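Local coordinates for protein (alpha-2u-globulin) (Rattus norvegicus, PDB 2A2U) that probably binds small hydrophobic ligands inside its lipocalin beta-barrel and is known to form a complex with an inducer of hyaline droplets, at residues 55-60 and 102-107; 73-78 and 86-91; 45-50 and 129-134; 120-125 and 135-140. All blocks are in the same frame, centred on the assembly; numbering follows the deposited sequence.

Contact 1. Residues 55-60 and 102-107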
loop_
_atom_site.group_PDB
_atom_site.type_symbol
_atom_site.label_atom_id
_atom_site.label_comp_id
_atom_site.label_asym_id
_atom_site.label_seq_id
_atom_site.Cartn_x
_atom_site.Cartn_y
_atom_site.Cartn_z
ATOM N N GLY A 55 2.114 -5.297 23.114
ATOM C CA GLY A 55 1.770 -3.953 22.684
ATOM C C GLY A 55 2.246 -3.751 21.257
ATOM O O GLY A 55 3.339 -4.189 20.902
ATOM N N SER A 56 1.431 -3.095 20.439
ATOM C CA SER A 56 1.776 -2.858 19.040
ATOM C C SER A 56 3.019 -2.002 18.855
ATOM O O SER A 56 3.716 -2.136 17.856
ATOM C CB SER A 56 0.611 -2.192 18.315
ATOM O OG SER A 56 0.425 -0.857 18.760
ATOM N N MET A 57 3.280 -1.104 19.800
ATOM C CA MET A 57 4.434 -0.225 19.697
ATOM C C MET A 57 5.737 -0.813 20.252
ATOM O O MET A 57 6.812 -0.226 20.082
ATOM C CB MET A 57 4.127 1.135 20.325
ATOM C CG MET A 57 2.974 1.889 19.668
ATOM S SD MET A 57 3.162 2.117 17.888
ATOM C CE MET A 57 1.389 2.233 17.406
ATOM N N ARG A 58 5.649 -1.963 20.921
ATOM C CA ARG A 58 6.853 -2.617 21.440
ATOM C C ARG A 58 7.517 -3.336 20.265
ATOM O O ARG A 58 7.397 -4.552 20.114
ATOM C CB ARG A 58 6.519 -3.627 22.546
ATOM C CG ARG A 58 7.755 -4.364 23.072
ATOM C CD ARG A 58 7.415 -5.461 24.062
ATOM N NE ARG A 58 7.495 -5.009 25.447
ATOM C CZ ARG A 58 8.382 -5.459 26.331
ATOM N NH1 ARG A 58 9.273 -6.381 25.979
ATOM N NH2 ARG A 58 8.384 -4.980 27.569
ATOM N N VAL A 59 8.172 -2.565 19.407
ATOM C CA VAL A 59 8.827 -3.118 18.231
ATOM C C VAL A 59 10.333 -3.225 18.410
ATOM O O VAL A 59 10.963 -2.373 19.034
ATOM C CB VAL A 59 8.510 -2.296 16.941
ATOM C CG1 VAL A 59 7.012 -2.076 16.817
ATOM C CG2 VAL A 59 9.267 -0.976 16.933
ATOM N N PHE A 60 10.896 -4.287 17.846
ATOM C CA PHE A 60 12.317 -4.549 17.921
ATOM C C PHE A 60 12.944 -4.250 16.566
ATOM O O PHE A 60 12.968 -5.085 15.666
ATOM C CB PHE A 60 12.531 -6.003 18.327
ATOM C CG PHE A 60 11.768 -6.401 19.558
ATOM C CD1 PHE A 60 11.845 -5.634 20.715
ATOM C CD2 PHE A 60 10.966 -7.536 19.562
ATOM C CE1 PHE A 60 11.139 -5.987 21.861
ATOM C CE2 PHE A 60 10.254 -7.897 20.711
ATOM C CZ PHE A 60 10.345 -7.115 21.860
ATOM N N GLU A 102 1.363 4.585 8.402
ATOM C CA GLU A 102 0.115 4.017 8.864
ATOM C C GLU A 102 0.454 2.731 9.595
ATOM O O GLU A 102 0.987 1.796 9.008
ATOM C CB GLU A 102 -0.829 3.750 7.688
ATOM C CG GLU A 102 -2.261 3.386 8.093
ATOM C CD GLU A 102 -3.034 4.540 8.728
ATOM O OE1 GLU A 102 -2.618 5.709 8.599
ATOM O OE2 GLU A 102 -4.081 4.279 9.352
ATOM N N TYR A 103 0.207 2.716 10.896
ATOM C CA TYR A 103 0.481 1.540 11.710
ATOM C C TYR A 103 -0.278 1.658 13.014
ATOM O O TYR A 103 0.098 2.448 13.873
ATOM C CB TYR A 103 1.980 1.415 12.010
ATOM C CG TYR A 103 2.291 0.235 12.911
ATOM C CD1 TYR A 103 2.226 -1.074 12.421
ATOM C CD2 TYR A 103 2.631 0.419 14.248
ATOM C CE1 TYR A 103 2.493 -2.175 13.240
ATOM C CE2 TYR A 103 2.900 -0.682 15.083
ATOM C CZ TYR A 103 2.827 -1.970 14.566
ATOM O OH TYR A 103 3.090 -3.055 15.376
ATOM N N ASP A 104 -1.343 0.878 13.160
ATOM C CA ASP A 104 -2.154 0.918 14.371
ATOM C C ASP A 104 -2.662 2.346 14.524
ATOM O O ASP A 104 -2.652 2.909 15.623
ATOM C CB ASP A 104 -1.298 0.524 15.569
ATOM C CG ASP A 104 -2.116 0.257 16.800
ATOM O OD1 ASP A 104 -3.036 -0.571 16.742
ATOM O OD2 ASP A 104 -1.834 0.867 17.842
ATOM N N GLY A 105 -3.044 2.937 13.388
ATOM C CA GLY A 105 -3.528 4.305 13.344
ATOM C C GLY A 105 -2.661 5.168 12.441
ATOM O O GLY A 105 -1.855 4.653 11.664
ATOM N N GLY A 106 -2.850 6.481 12.522
ATOM C CA GLY A 106 -2.069 7.395 11.713
ATOM C C GLY A 106 -0.952 7.906 12.583
ATOM O O GLY A 106 -1.211 8.448 13.654
ATOM N N ASN A 107 0.285 7.730 12.132
ATOM C CA ASN A 107 1.442 8.153 12.907
ATOM C C ASN A 107 2.248 9.267 12.279
ATOM O O ASN A 107 2.539 9.245 11.090
ATOM C CB ASN A 107 2.395 6.978 13.130
ATOM C CG ASN A 107 1.740 5.818 13.827
ATOM O OD1 ASN A 107 1.506 5.861 15.032
ATOM N ND2 ASN A 107 1.479 4.749 13.081
#
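Tyr103 reaches across to the type I turn Gly55-Arg58 and spends its hydroxyl there: OH donates to the carbonyl O of Ser56 over 2.7 Å, arriving in the carbonyl plane on a lone pair. With CG anti to the backbone N (chi1 177°), the ring stretches toward the turn, and Ser56 O lies at its edge. The turn itself is closed by Arg58 N bonding to Gly55 O over 3.2 Å. Ser56 OG, held in the crowded position between N and carbonyl carbon, gives only a weak bond to Asp104 OD2 at 3.0 Å. The stronger partners of this carboxylate are Lys50, in a salt bridge with OD2, and Lys128, in one with OD1, so it probably stays ionised. Both segments lie at one end of a lipocalin barrel: 55-60 finishes the long loop between strands 36-44 and 60-67, which in this family folds across the barrel mouth, while 102-107 spans the reversal between strands 99-102 and 106-114. Met57 slides past Tyr103 in a Met-aromatic contact; its bend at chi2 brings SD to the ring edge and CE to 3.8 Å from Tyr103 CD2 and close to Asp104 OD2, a reach that an unbranched apolar chain allows. A phenylalanine in place of Tyr103 would lack the hydroxyl and would probably loosen the loop by depriving Ser56 O of this donor. Asn107 ND2 bonds to Tyr103 O at 2.8 Å, nearly straight (166°), and also to Val101 O, while Asn107 OD1 accepts from Asn126.

Contact 2. Residues 73-78 and 86-91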
loop_
_atom_site.group_PDB
_atom_site.type_symbol
_atom_site.label_atom_id
_atom_site.label_comp_id
_atom_site.label_asym_id
_atom_site.label_seq_id
_atom_site.Cartn_x
_atom_site.Cartn_y
_atom_site.Cartn_z
ATOM N N PHE A 73 11.491 0.648 7.258
ATOM C CA PHE A 73 11.846 0.109 8.557
ATOM C C PHE A 73 11.587 -1.388 8.597
ATOM O O PHE A 73 10.446 -1.821 8.433
ATOM C CB PHE A 73 11.008 0.767 9.655
ATOM C CG PHE A 73 11.291 2.227 9.855
ATOM C CD1 PHE A 73 10.682 3.185 9.053
ATOM C CD2 PHE A 73 12.156 2.649 10.863
ATOM C CE1 PHE A 73 10.936 4.541 9.247
ATOM C CE2 PHE A 73 12.414 4.007 11.064
ATOM C CZ PHE A 73 11.801 4.950 10.255
ATOM N N LYS A 74 12.637 -2.180 8.787
ATOM C CA LYS A 74 12.481 -3.624 8.908
ATOM C C LYS A 74 12.652 -3.924 10.382
ATOM O O LYS A 74 13.694 -3.632 10.950
ATOM C CB LYS A 74 13.537 -4.368 8.108
ATOM C CG LYS A 74 13.365 -5.848 8.214
ATOM C CD LYS A 74 14.214 -6.545 7.217
ATOM C CE LYS A 74 14.929 -7.690 7.877
ATOM N NZ LYS A 74 15.655 -8.543 6.904
ATOM N N PHE A 75 11.632 -4.494 11.006
ATOM C CA PHE A 75 11.683 -4.777 12.435
ATOM C C PHE A 75 10.905 -6.034 12.785
ATOM O O PHE A 75 10.179 -6.569 11.955
ATOM C CB PHE A 75 11.073 -3.611 13.198
ATOM C CG PHE A 75 9.625 -3.393 12.886
ATOM C CD1 PHE A 75 9.246 -2.729 11.721
ATOM C CD2 PHE A 75 8.632 -3.891 13.724
ATOM C CE1 PHE A 75 7.898 -2.568 11.391
ATOM C CE2 PHE A 75 7.274 -3.736 13.403
ATOM C CZ PHE A 75 6.911 -3.073 12.232
ATOM N N ARG A 76 11.042 -6.483 14.029
ATOM C CA ARG A 76 10.346 -7.673 14.496
ATOM C C ARG A 76 9.382 -7.326 15.598
ATOM O O ARG A 76 9.557 -6.341 16.313
ATOM C CB ARG A 76 11.319 -8.730 15.003
ATOM C CG ARG A 76 12.059 -9.432 13.915
ATOM C CD ARG A 76 12.309 -10.872 14.269
ATOM N NE ARG A 76 13.460 -11.390 13.547
ATOM C CZ ARG A 76 14.716 -11.228 13.952
ATOM N NH1 ARG A 76 14.978 -10.567 15.080
ATOM N NH2 ARG A 76 15.716 -11.670 13.201
ATOM N N ILE A 77 8.364 -8.158 15.743
ATOM C CA ILE A 77 7.369 -7.938 16.766
ATOM C C ILE A 77 6.842 -9.288 17.223
ATOM O O ILE A 77 6.623 -10.180 16.413
ATOM C CB ILE A 77 6.238 -7.027 16.247
ATOM C CG1 ILE A 77 5.283 -6.684 17.379
ATOM C CG2 ILE A 77 5.494 -7.684 15.108
ATOM C CD1 ILE A 77 4.394 -5.525 17.064
ATOM N N LYS A 78 6.705 -9.453 18.531
ATOM C CA LYS A 78 6.225 -10.700 19.104
ATOM C C LYS A 78 4.708 -10.672 19.197
ATOM O O LYS A 78 4.145 -10.050 20.097
ATOM C CB LYS A 78 6.821 -10.873 20.492
ATOM C CG LYS A 78 7.198 -12.278 20.838
ATOM C CD LYS A 78 7.827 -12.280 22.212
ATOM C CE LYS A 78 8.533 -13.584 22.514
ATOM N NZ LYS A 78 9.178 -13.527 23.855
ATOM N N LEU A 86 8.407 -7.794 9.922
ATOM C CA LEU A 86 7.646 -6.801 9.162
ATOM C C LEU A 86 8.533 -5.739 8.524
ATOM O O LEU A 86 9.725 -5.688 8.780
ATOM C CB LEU A 86 6.623 -6.113 10.070
ATOM C CG LEU A 86 5.553 -6.987 10.724
ATOM C CD1 LEU A 86 4.641 -6.123 11.571
ATOM C CD2 LEU A 86 4.760 -7.705 9.648
ATOM N N TYR A 87 7.941 -4.899 7.681
ATOM C CA TYR A 87 8.660 -3.822 7.010
ATOM C C TYR A 87 7.660 -2.739 6.636
ATOM O O TYR A 87 6.725 -2.996 5.882
ATOM C CB TYR A 87 9.348 -4.332 5.745
ATOM C CG TYR A 87 10.324 -3.337 5.122
ATOM C CD1 TYR A 87 9.863 -2.266 4.345
ATOM C CD2 TYR A 87 11.696 -3.447 5.346
ATOM C CE1 TYR A 87 10.741 -1.336 3.798
ATOM C CE2 TYR A 87 12.587 -2.524 4.806
ATOM C CZ TYR A 87 12.103 -1.466 4.038
ATOM O OH TYR A 87 12.991 -0.551 3.501
ATOM N N LEU A 88 7.860 -1.531 7.157
ATOM C CA LEU A 88 6.954 -0.422 6.883
ATOM C C LEU A 88 7.672 0.727 6.221
ATOM O O LEU A 88 8.839 0.970 6.487
ATOM C CB LEU A 88 6.312 0.089 8.180
ATOM C CG LEU A 88 5.396 -0.850 8.965
ATOM C CD1 LEU A 88 4.937 -0.186 10.247
ATOM C CD2 LEU A 88 4.207 -1.222 8.114
ATOM N N VAL A 89 6.966 1.427 5.346
ATOM C CA VAL A 89 7.523 2.592 4.679
ATOM C C VAL A 89 6.858 3.836 5.261
ATOM O O VAL A 89 5.645 3.878 5.440
ATOM C CB VAL A 89 7.304 2.542 3.157
ATOM C CG1 VAL A 89 7.745 3.845 2.521
ATOM C CG2 VAL A 89 8.102 1.403 2.558
ATOM N N ALA A 90 7.672 4.817 5.618
ATOM C CA ALA A 90 7.191 6.066 6.183
ATOM C C ALA A 90 7.497 7.151 5.163
ATOM O O ALA A 90 8.612 7.242 4.684
ATOM C CB ALA A 90 7.903 6.351 7.504
ATOM N N TYR A 91 6.519 7.986 4.845
ATOM C CA TYR A 91 6.711 9.035 3.858
ATOM C C TYR A 91 6.988 10.396 4.431
ATOM O O TYR A 91 6.442 10.763 5.461
ATOM C CB TYR A 91 5.482 9.127 3.003
ATOM C CG TYR A 91 5.166 7.831 2.362
ATOM C CD1 TYR A 91 5.918 7.372 1.286
ATOM C CD2 TYR A 91 4.129 7.049 2.831
ATOM C CE1 TYR A 91 5.640 6.160 0.684
ATOM C CE2 TYR A 91 3.840 5.840 2.247
ATOM C CZ TYR A 91 4.600 5.397 1.173
ATOM O OH TYR A 91 4.323 4.174 0.599
#
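Strands 73-78 and 86-91 run antiparallel with their directions 146° apart, forming a beta hairpin in the wall of the lipocalin barrel. Phe73 with Leu88 and Phe75 with Leu86 are hydrogen-bonded pairs; Lys74 with Tyr87 between them is non-hydrogen-bonded. The ladder is uneven: Leu86 N points almost along the C=O axis of Phe75, whereas Phe75 N sits 41° above the carbonyl plane of Leu86. Large apolar residues fill the face of Phe73, Phe75, Leu86 and Leu88, which looks into the barrel. Phe75 takes the crowded first torsion (chi1 63°), so its ring swings over to strand 86-91. Leu86 CB lies over one face as a CH-pi contact, 4.2 Å from the ring centroid, and Leu88 CG meets the edge in plane, 3.9 Å from Phe75 CE1. On the other face Lys74 and Tyr87 cross at about a right angle, Lys74 CB 3.4 Å from Tyr87 CD2. These amphipathic residues suit a subunit interface: Lys74 NZ forms a salt bridge with Asp65 of the third subunit, and the Tyr87 ring stacks on Tyr87 of that subunit, while Tyr87 OH bonds to Asp65 of the same chain. Phe73 O sits 3.6 Å above the plane of the Tyr87 ring, offset toward the rim. At the far end, Phe73 CE1 touches the small methyl of Ala90 at 3.9 Å, CB lying near the ring plane at its edge.

Contact 3. Residues 45-50 and 129-134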
loop_
_atom_site.group_PDB
_atom_site.type_symbol
_atom_site.label_atom_id
_atom_site.label_comp_id
_atom_site.label_asym_id
_atom_site.label_seq_id
_atom_site.Cartn_x
_atom_site.Cartn_y
_atom_site.Cartn_z
ATOM N N SER A 45 6.374 5.508 26.608
ATOM C CA SER A 45 5.065 6.044 26.251
ATOM C C SER A 45 4.227 6.113 27.501
ATOM O O SER A 45 4.291 5.205 28.325
ATOM C CB SER A 45 4.355 5.138 25.245
ATOM O OG SER A 45 3.082 5.666 24.903
ATOM N N ASN A 46 3.452 7.181 27.660
ATOM C CA ASN A 46 2.596 7.286 28.835
ATOM C C ASN A 46 1.436 6.295 28.718
ATOM O O ASN A 46 0.867 5.883 29.733
ATOM C CB ASN A 46 2.118 8.723 29.060
ATOM C CG ASN A 46 2.942 9.455 30.128
ATOM O OD1 ASN A 46 3.758 8.850 30.822
ATOM N ND2 ASN A 46 2.720 10.755 30.265
ATOM N N LYS A 47 1.113 5.895 27.481
ATOM C CA LYS A 47 0.067 4.897 27.211
ATOM C C LYS A 47 0.817 3.565 27.241
ATOM O O LYS A 47 0.928 2.862 26.234
ATOM C CB LYS A 47 -0.587 5.129 25.840
ATOM C CG LYS A 47 -1.865 4.311 25.605
ATOM C CD LYS A 47 -2.911 5.121 24.832
ATOM C CE LYS A 47 -4.296 4.469 24.850
ATOM N NZ LYS A 47 -4.474 3.348 23.876
ATOM N N ARG A 48 1.325 3.253 28.432
ATOM C CA ARG A 48 2.123 2.072 28.730
ATOM C C ARG A 48 1.679 0.744 28.132
ATOM O O ARG A 48 2.515 -0.110 27.835
ATOM C CB ARG A 48 2.256 1.931 30.239
ATOM C CG ARG A 48 3.642 1.572 30.698
ATOM C CD ARG A 48 3.651 1.308 32.185
ATOM N NE ARG A 48 5.000 1.065 32.677
ATOM C CZ ARG A 48 5.680 -0.061 32.483
ATOM N NH1 ARG A 48 5.145 -1.069 31.804
ATOM N NH2 ARG A 48 6.907 -0.180 32.967
ATOM N N GLU A 49 0.374 0.563 27.974
ATOM C CA GLU A 49 -0.196 -0.664 27.413
ATOM C C GLU A 49 0.417 -0.994 26.043
ATOM O O GLU A 49 0.619 -2.162 25.704
ATOM C CB GLU A 49 -1.714 -0.487 27.288
ATOM C CG GLU A 49 -2.428 -1.507 26.419
ATOM C CD GLU A 49 -3.788 -1.016 25.959
ATOM O OE1 GLU A 49 -3.894 0.150 25.524
ATOM O OE2 GLU A 49 -4.756 -1.800 26.016
ATOM N N LYS A 50 0.728 0.056 25.286
ATOM C CA LYS A 50 1.295 -0.033 23.941
ATOM C C LYS A 50 2.733 -0.533 23.870
ATOM O O LYS A 50 3.107 -1.212 22.915
ATOM C CB LYS A 50 1.208 1.336 23.265
ATOM C CG LYS A 50 -0.200 1.863 23.096
ATOM C CD LYS A 50 -0.922 1.085 22.027
ATOM C CE LYS A 50 -2.347 1.560 21.866
ATOM N NZ LYS A 50 -3.027 0.872 20.732
ATOM N N ASN A 129 -9.034 6.503 16.108
ATOM C CA ASN A 129 -10.402 6.603 16.604
ATOM C C ASN A 129 -10.557 7.721 17.626
ATOM O O ASN A 129 -10.931 7.473 18.771
ATOM C CB ASN A 129 -10.863 5.263 17.196
ATOM C CG ASN A 129 -10.796 4.125 16.187
ATOM O OD1 ASN A 129 -11.204 4.274 15.032
ATOM N ND2 ASN A 129 -10.288 2.977 16.625
ATOM N N GLY A 130 -10.245 8.947 17.211
ATOM C CA GLY A 130 -10.368 10.094 18.090
ATOM C C GLY A 130 -9.272 10.289 19.123
ATOM O O GLY A 130 -9.083 11.402 19.609
ATOM N N GLU A 131 -8.542 9.228 19.459
ATOM C CA GLU A 131 -7.473 9.318 20.457
ATOM C C GLU A 131 -6.049 9.426 19.915
ATOM O O GLU A 131 -5.746 8.982 18.805
ATOM C CB GLU A 131 -7.538 8.133 21.416
ATOM C CG GLU A 131 -8.751 8.135 22.318
ATOM C CD GLU A 131 -8.869 6.864 23.123
ATOM O OE1 GLU A 131 -7.964 6.006 23.050
ATOM O OE2 GLU A 131 -9.873 6.716 23.846
ATOM N N THR A 132 -5.178 9.999 20.744
ATOM C CA THR A 132 -3.770 10.174 20.421
ATOM C C THR A 132 -2.891 9.799 21.608
ATOM O O THR A 132 -3.372 9.658 22.730
ATOM C CB THR A 132 -3.433 11.633 20.070
ATOM O OG1 THR A 132 -3.641 12.459 21.219
ATOM C CG2 THR A 132 -4.284 12.134 18.924
ATOM N N PHE A 133 -1.603 9.607 21.341
ATOM C CA PHE A 133 -0.627 9.292 22.375
ATOM C C PHE A 133 0.778 9.460 21.842
ATOM O O PHE A 133 1.021 9.318 20.647
ATOM C CB PHE A 133 -0.844 7.893 23.003
ATOM C CG PHE A 133 -0.406 6.732 22.146
ATOM C CD1 PHE A 133 0.927 6.325 22.121
ATOM C CD2 PHE A 133 -1.332 6.016 21.397
ATOM C CE1 PHE A 133 1.327 5.225 21.359
ATOM C CE2 PHE A 133 -0.942 4.919 20.636
ATOM C CZ PHE A 133 0.387 4.523 20.617
ATOM N N GLN A 134 1.679 9.868 22.727
ATOM C CA GLN A 134 3.076 10.065 22.384
ATOM C C GLN A 134 3.860 8.782 22.586
ATOM O O GLN A 134 3.525 7.953 23.433
ATOM C CB GLN A 134 3.693 11.150 23.254
ATOM C CG GLN A 134 3.250 12.546 22.935
ATOM C CD GLN A 134 4.083 13.559 23.674
ATOM O OE1 GLN A 134 5.304 13.573 23.552
ATOM N NE2 GLN A 134 3.434 14.398 24.472
#
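The ring of Phe133 is crossed at about a right angle by two lysine chains, both met through their methylenes. Phe133 holds CG in the crowded position (chi1 76°), which directs the ring from strand 131-134 to the loop 45-50. Lys50, bent at chi2 (-72°), lays its chain over one face: CG stands 4.1 Å from the ring centroid in a CH-pi contact, and CE continues to 3.8 Å from Phe133 CE2. Lys47 CD lies 3.9 Å from Phe133 CD2, with CB near the root of the ring. Beside them Ser45 OG donates to Gln134 O over 2.8 Å, nearly along the C=O axis. The same OG accepts from Lys47 N at 3.3 Å, an ST turn, so that one small hydroxyl both closes the loop's local turn and bonds to the strand. The long loop after strand 36-44 is thus fastened to the start of strand 131-140 in the lipocalin barrel. Lysine fits here because its methylenes shield Phe133 while Lys50 NZ keeps its salt bridge to Asp104. Lys47 NZ makes a long, weak ion pair with Glu49, and Glu131 OE1 lies 4.5 Å from Lys47 NZ, beyond a salt bridge, so charge probably adds little here.

Contact 4. Residues 120-125 and 135-140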
loop_
_atom_site.group_PDB
_atom_site.type_symbol
_atom_site.label_atom_id
_atom_site.label_comp_id
_atom_site.label_asym_id
_atom_site.label_seq_id
_atom_site.Cartn_x
_atom_site.Cartn_y
_atom_site.Cartn_z
ATOM N N VAL A 120 19.854 7.218 17.846
ATOM C CA VAL A 120 18.841 7.991 17.141
ATOM C C VAL A 120 17.584 7.944 17.989
ATOM O O VAL A 120 17.148 6.880 18.419
ATOM C CB VAL A 120 18.560 7.501 15.694
ATOM C CG1 VAL A 120 17.929 6.118 15.677
ATOM C CG2 VAL A 120 17.666 8.501 14.992
ATOM N N MET A 121 17.084 9.121 18.333
ATOM C CA MET A 121 15.889 9.241 19.151
ATOM C C MET A 121 14.751 9.745 18.268
ATOM O O MET A 121 14.872 10.772 17.591
ATOM C CB MET A 121 16.140 10.210 20.313
ATOM C CG MET A 121 17.432 9.934 21.067
ATOM S SD MET A 121 17.719 11.027 22.452
ATOM C CE MET A 121 18.988 10.140 23.315
ATOM N N PHE A 122 13.675 8.970 18.215
ATOM C CA PHE A 122 12.514 9.339 17.422
ATOM C C PHE A 122 11.401 9.725 18.376
ATOM O O PHE A 122 11.314 9.207 19.483
ATOM C CB PHE A 122 12.027 8.155 16.586
ATOM C CG PHE A 122 12.911 7.799 15.424
ATOM C CD1 PHE A 122 12.757 8.439 14.206
ATOM C CD2 PHE A 122 13.832 6.761 15.522
ATOM C CE1 PHE A 122 13.497 8.050 13.106
ATOM C CE2 PHE A 122 14.577 6.367 14.430
ATOM C CZ PHE A 122 14.409 7.010 13.219
ATOM N N HIS A 123 10.555 10.645 17.940
ATOM C CA HIS A 123 9.408 11.073 18.726
ATOM C C HIS A 123 8.188 10.868 17.836
ATOM O O HIS A 123 8.107 11.423 16.741
ATOM C CB HIS A 123 9.528 12.536 19.125
ATOM C CG HIS A 123 8.315 13.056 19.828
ATOM N ND1 HIS A 123 7.429 13.920 19.236
ATOM C CD2 HIS A 123 7.811 12.776 21.054
ATOM C CE1 HIS A 123 6.422 14.152 20.058
ATOM N NE2 HIS A 123 6.633 13.465 21.173
ATOM N N LEU A 124 7.236 10.083 18.313
ATOM C CA LEU A 124 6.051 9.774 17.535
ATOM C C LEU A 124 4.723 10.036 18.224
ATOM O O LEU A 124 4.565 9.764 19.410
ATOM C CB LEU A 124 6.110 8.303 17.095
ATOM C CG LEU A 124 4.851 7.620 16.543
ATOM C CD1 LEU A 124 5.238 6.527 15.595
ATOM C CD2 LEU A 124 3.974 7.058 17.650
ATOM N N ILE A 125 3.762 10.534 17.450
ATOM C CA ILE A 125 2.411 10.777 17.940
ATOM C C ILE A 125 1.493 9.848 17.149
ATOM O O ILE A 125 1.606 9.745 15.935
ATOM C CB ILE A 125 1.942 12.215 17.707
ATOM C CG1 ILE A 125 2.965 13.202 18.245
ATOM C CG2 ILE A 125 0.621 12.445 18.430
ATOM C CD1 ILE A 125 2.673 14.634 17.843
ATOM N N LEU A 135 4.927 8.649 21.812
ATOM C CA LEU A 135 5.820 7.504 21.884
ATOM C C LEU A 135 7.227 7.997 21.577
ATOM O O LEU A 135 7.416 8.761 20.643
ATOM C CB LEU A 135 5.441 6.454 20.851
ATOM C CG LEU A 135 6.433 5.297 20.851
ATOM C CD1 LEU A 135 6.188 4.435 22.059
ATOM C CD2 LEU A 135 6.263 4.478 19.616
ATOM N N MET A 136 8.206 7.583 22.373
ATOM C CA MET A 136 9.586 7.980 22.141
ATOM C C MET A 136 10.484 6.768 22.177
ATOM O O MET A 136 10.352 5.919 23.045
ATOM C CB MET A 136 10.032 9.032 23.149
ATOM C CG MET A 136 9.642 10.411 22.713
ATOM S SD MET A 136 10.156 11.681 23.819
ATOM C CE MET A 136 11.880 11.744 23.487
ATOM N N VAL A 137 11.361 6.651 21.192
ATOM C CA VAL A 137 12.258 5.508 21.142
ATOM C C VAL A 137 13.706 5.892 20.923
ATOM O O VAL A 137 14.013 6.916 20.297
ATOM C CB VAL A 137 11.850 4.509 20.036
ATOM C CG1 VAL A 137 10.549 3.841 20.384
ATOM C CG2 VAL A 137 11.701 5.227 18.722
ATOM N N LEU A 138 14.587 5.066 21.483
ATOM C CA LEU A 138 16.022 5.240 21.352
ATOM C C LEU A 138 16.543 4.004 20.640
ATOM O O LEU A 138 16.278 2.888 21.075
ATOM C CB LEU A 138 16.686 5.364 22.727
ATOM C CG LEU A 138 18.216 5.368 22.779
ATOM C CD1 LEU A 138 18.740 6.548 21.999
ATOM C CD2 LEU A 138 18.687 5.438 24.215
ATOM N N TYR A 139 17.200 4.208 19.500
ATOM C CA TYR A 139 17.787 3.114 18.732
ATOM C C TYR A 139 19.290 3.260 18.784
ATOM O O TYR A 139 19.809 4.379 18.769
ATOM C CB TYR A 139 17.362 3.166 17.267
ATOM C CG TYR A 139 15.917 2.853 17.042
ATOM C CD1 TYR A 139 15.256 1.951 17.860
ATOM C CD2 TYR A 139 15.206 3.464 16.016
ATOM C CE1 TYR A 139 13.926 1.663 17.666
ATOM C CE2 TYR A 139 13.872 3.184 15.812
ATOM C CZ TYR A 139 13.240 2.284 16.641
ATOM O OH TYR A 139 11.914 1.989 16.465
ATOM N N GLY A 140 19.983 2.132 18.840
ATOM C CA GLY A 140 21.429 2.165 18.875
ATOM C C GLY A 140 21.939 1.295 17.761
ATOM O O GLY A 140 21.227 0.389 17.346
#
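Tyr139 leaves its strand beside Val120, the two side chains pointing the same way. Its CB presses on Val120 CG1 at 3.4 Å, and its CG and CD2 still border the same methyl. Farther out the rim turns to Phe122, with Tyr139 CD2 3.4 Å from Phe122 CE2 and Tyr139 CE2 continuing along the same Phe122 edge. The two rings meet at their rims without stacking, centroids 5.5 Å apart and planes at 62°. At the tip, OH packs against CG2 of Val59, while Trp38 and Ser40 also touch the side chain. An alanine in place of Tyr139 would lack the ring and would probably leave Phe122 and Val120 less firmly packed. On the same face Phe122 CB meets Val137 CG2 at 3.6 Å, and Leu124 lies alongside Leu135. The opposite face carries Met121 with Leu138, where Met121 CG is 3.7 Å from Leu138 CD1, and His123 with Met136, whose CG comes in plane to the imidazole edge, 3.4 Å from His123 CD2. His123 NE2 bonds to Gln134 OE1. Flexible methionines suit this side, where Met121 and Met136 both pack on helix 147-158. Six backbone hydrogen bonds join Val120, Phe122 and Leu124 to Tyr139, Val137 and Leu135, making the antiparallel hairpin of a lipocalin barrel, one face lining the inside and the other backing the helix.

In the fold
Along the chain, contact 2 falls within the span of contact 1, and contact 1 within that of contact 3; contacts 3 and 4 interleave and share strand 131-140. All reach one curled antiparallel sheet. Contact 1 is central in position, its centre about 9, 10 and 12 Å from those of contacts 2, 3 and 4; contacts 2 and 3 are farthest apart, about 19 Å between centres, and do not touch. Contacts 2 and 4 are hairpins of the barrel wall, whereas contact 1 ties the long loop after strand 36-44 to the turn between strands 99-102 and 106-114, and contact 3 ties it to strand 131-140, probably helping to shape the mouth of the ligand site.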